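Local coordinates for putative antioxidant defense protein Mlr4105 (PDB 3C1L), which probably acts as a peroxiredoxin-type antioxidant enzyme of the AhpD-like, carboxymuconolactone decarboxylase family, at residues 16-20 and 42-48. Residues are numbered along the deposited sequence.
Sequences LSEPT and AFDDKKL
Two helix N-termini lie side by side here, each entered from a loop. Residues 16-17 are extended (phi/psi -66/144 and -68/157) and turn into a helix at Glu18, whereas Ala42 and Phe43 adopt near-helical angles (-78/-6 and -70/-13) before Asp44 (-147/104) breaks away and the next helix starts at Asp45. The nearest CA pairs are Leu16 with Ala42 at 6.7 Å and Thr20 with Asp45 at 7.3 Å. Both helices carry an N-cap: Ser17 OG (chi1 p) accepts a weak 3.3 Å bond from Thr20 N, and Asp44 OD1 (chi1 t) accepts from Lys46 N at 3.3 Å.

Asp45, with chi1 m, reaches across to the first turn of the other helix, where Thr20 OG1, also on an m rotamer, donates to Asp45 OD1 at 2.8 Å. A water sits between the two segments, accepting from Ser17 N (3.2 Å) and donating to Ala42 O (2.7 Å) and Asp45 OD1 (2.6 Å). Ser17 OG and Asp45 OD2 are modelled only 2.2 Å apart, which leaves the hydroxyl position, and so the weak Ser17 cap, less certain. Leu16 CD2 makes an apolar contact with Ala42 CB at 3.5 Å; separately, the methyl Leu48 CD2 lies 3.7 Å from the hydroxyl oxygen Thr20 OG1.

The contact thus joins two capped helix N-termini through a Thr-Asp hydrogen bond and a shared water, where helix 45-60 begins within the AhpD-like family region. Phe24 of helix 18-31 packs against Leu16 and Ala42, while Phe43 makes an edge-to-face contact with Trp156 of the second subunit, and Lys47, weakly salt-bridged to Asp44, also pairs with Asp57 of that subunit.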
loop_
_atom_site.group_PDB
_atom_site.type_symbol
_atom_site.label_atom_id
_atom_site.label_comp_id
_atom_site.label_asym_id
_atom_site.label_seq_id
_atom_site.Cartn_x
_atom_site.Cartn_y
_atom_site.Cartn_z
ATOM N N LEU B 16 -27.716 28.881 -18.974
ATOM C CA LEU B 16 -26.383 29.153 -19.472
ATOM C C LEU B 16 -26.320 30.605 -19.909
ATOM O O LEU B 16 -27.288 31.140 -20.443
ATOM C CB LEU B 16 -26.082 28.271 -20.674
ATOM C CG LEU B 16 -26.062 26.765 -20.459
ATOM C CD1 LEU B 16 -25.886 26.089 -21.805
ATOM C CD2 LEU B 16 -24.956 26.369 -19.489
ATOM N N SER B 17 -25.177 31.243 -19.691
ATOM C CA SER B 17 -24.997 32.608 -20.169
ATOM C C SER B 17 -24.973 32.545 -21.666
ATOM O O SER B 17 -24.681 31.504 -22.230
ATOM C CB SER B 17 -23.692 33.210 -19.646
ATOM O OG SER B 17 -22.555 32.401 -19.956
ATOM N N GLU B 18 -25.285 33.648 -22.332
ATOM C CA GLU B 18 -25.225 33.669 -23.796
ATOM C C GLU B 18 -23.830 33.380 -24.387
ATOM O O GLU B 18 -23.738 32.752 -25.452
ATOM C CB GLU B 18 -25.776 34.974 -24.335
ATOM C CG GLU B 18 -27.303 34.952 -24.444
ATOM C CD GLU B 18 -27.796 33.884 -25.414
ATOM O OE1 GLU B 18 -26.957 33.220 -26.080
ATOM O OE2 GLU B 18 -29.022 33.717 -25.512
ATOM N N PRO B 19 -22.755 33.848 -23.718
ATOM C CA PRO B 19 -21.403 33.439 -24.030
ATOM C C PRO B 19 -21.153 31.930 -23.958
ATOM O O PRO B 19 -20.444 31.398 -24.800
ATOM C CB PRO B 19 -20.578 34.172 -22.973
ATOM C CG PRO B 19 -21.325 35.404 -22.718
ATOM C CD PRO B 19 -22.766 35.127 -22.986
ATOM N N THR B 20 -21.720 31.250 -22.975
ATOM C CA THR B 20 -21.524 29.809 -22.836
ATOM C C THR B 20 -22.306 29.004 -23.856
ATOM O O THR B 20 -21.806 28.029 -24.406
ATOM C CB THR B 20 -21.871 29.362 -21.438
ATOM O OG1 THR B 20 -20.954 29.997 -20.545
ATOM C CG2 THR B 20 -21.780 27.830 -21.266
ATOM N N ALA B 42 -20.497 24.752 -15.984
ATOM C CA ALA B 42 -21.302 25.838 -16.576
ATOM C C ALA B 42 -22.213 26.558 -15.574
ATOM O O ALA B 42 -22.834 27.560 -15.927
ATOM C CB ALA B 42 -22.109 25.326 -17.745
ATOM N N PHE B 43 -22.292 26.072 -14.334
ATOM C CA PHE B 43 -23.082 26.764 -13.278
ATOM C C PHE B 43 -22.406 28.078 -12.853
ATOM O O PHE B 43 -23.025 28.906 -12.193
ATOM C CB PHE B 43 -23.301 25.871 -12.042
ATOM C CG PHE B 43 -22.021 25.591 -11.234
ATOM C CD1 PHE B 43 -21.581 26.473 -10.253
ATOM C CD2 PHE B 43 -21.289 24.456 -11.455
ATOM C CE1 PHE B 43 -20.439 26.218 -9.523
ATOM C CE2 PHE B 43 -20.122 24.195 -10.720
ATOM C CZ PHE B 43 -19.705 25.081 -9.759
ATOM N N ASP B 44 -21.141 28.253 -13.253
ATOM C CA ASP B 44 -20.344 29.442 -12.978
ATOM C C ASP B 44 -19.367 29.736 -14.150
ATOM O O ASP B 44 -18.346 29.071 -14.287
ATOM C CB ASP B 44 -19.566 29.152 -11.678
ATOM C CG ASP B 44 -19.026 30.398 -11.001
ATOM O OD1 ASP B 44 -18.872 31.446 -11.648
ATOM O OD2 ASP B 44 -18.776 30.324 -9.784
ATOM N N ASP B 45 -19.662 30.724 -14.990
ATOM C CA ASP B 45 -18.810 31.039 -16.150
ATOM C C ASP B 45 -17.385 31.358 -15.733
ATOM O O ASP B 45 -16.480 31.354 -16.563
ATOM C CB ASP B 45 -19.343 32.265 -16.925
ATOM C CG ASP B 45 -20.479 31.936 -17.881
ATOM O OD1 ASP B 45 -20.991 30.792 -17.838
ATOM O OD2 ASP B 45 -20.863 32.841 -18.670
ATOM N N LYS B 46 -17.223 31.691 -14.451
ATOM C CA LYS B 46 -15.944 32.050 -13.843
ATOM C C LYS B 46 -15.072 30.831 -13.751
ATOM O O LYS B 46 -13.911 30.850 -14.143
ATOM C CB LYS B 46 -16.200 32.614 -12.428
ATOM C CG LYS B 46 -15.147 33.551 -11.870
ATOM C CD LYS B 46 -15.797 34.709 -11.082
ATOM C CE LYS B 46 -14.789 35.856 -10.807
ATOM N NZ LYS B 46 -15.394 37.103 -10.166
ATOM N N LYS B 47 -15.664 29.765 -13.229
ATOM C CA LYS B 47 -15.015 28.495 -13.106
ATOM C C LYS B 47 -14.749 27.855 -14.494
ATOM O O LYS B 47 -13.657 27.382 -14.764
ATOM C CB LYS B 47 -15.883 27.562 -12.250
ATOM C CG LYS B 47 -16.174 28.066 -10.846
ATOM C CD LYS B 47 -16.562 26.913 -9.908
ATOM C CE LYS B 47 -16.946 27.349 -8.491
ATOM N NZ LYS B 47 -16.333 28.610 -8.031
ATOM N N LEU B 48 -15.759 27.838 -15.353
ATOM C CA LEU B 48 -15.649 27.275 -16.700
ATOM C C LEU B 48 -14.471 27.907 -17.430
ATOM O O LEU B 48 -13.623 27.206 -17.955
ATOM C CB LEU B 48 -16.968 27.503 -17.468
ATOM C CG LEU B 48 -17.164 26.970 -18.885
ATOM C CD1 LEU B 48 -16.996 25.451 -18.922
ATOM C CD2 LEU B 48 -18.557 27.377 -19.430
HETATM O O HOH W 1 -23.270 29.615 -17.642
#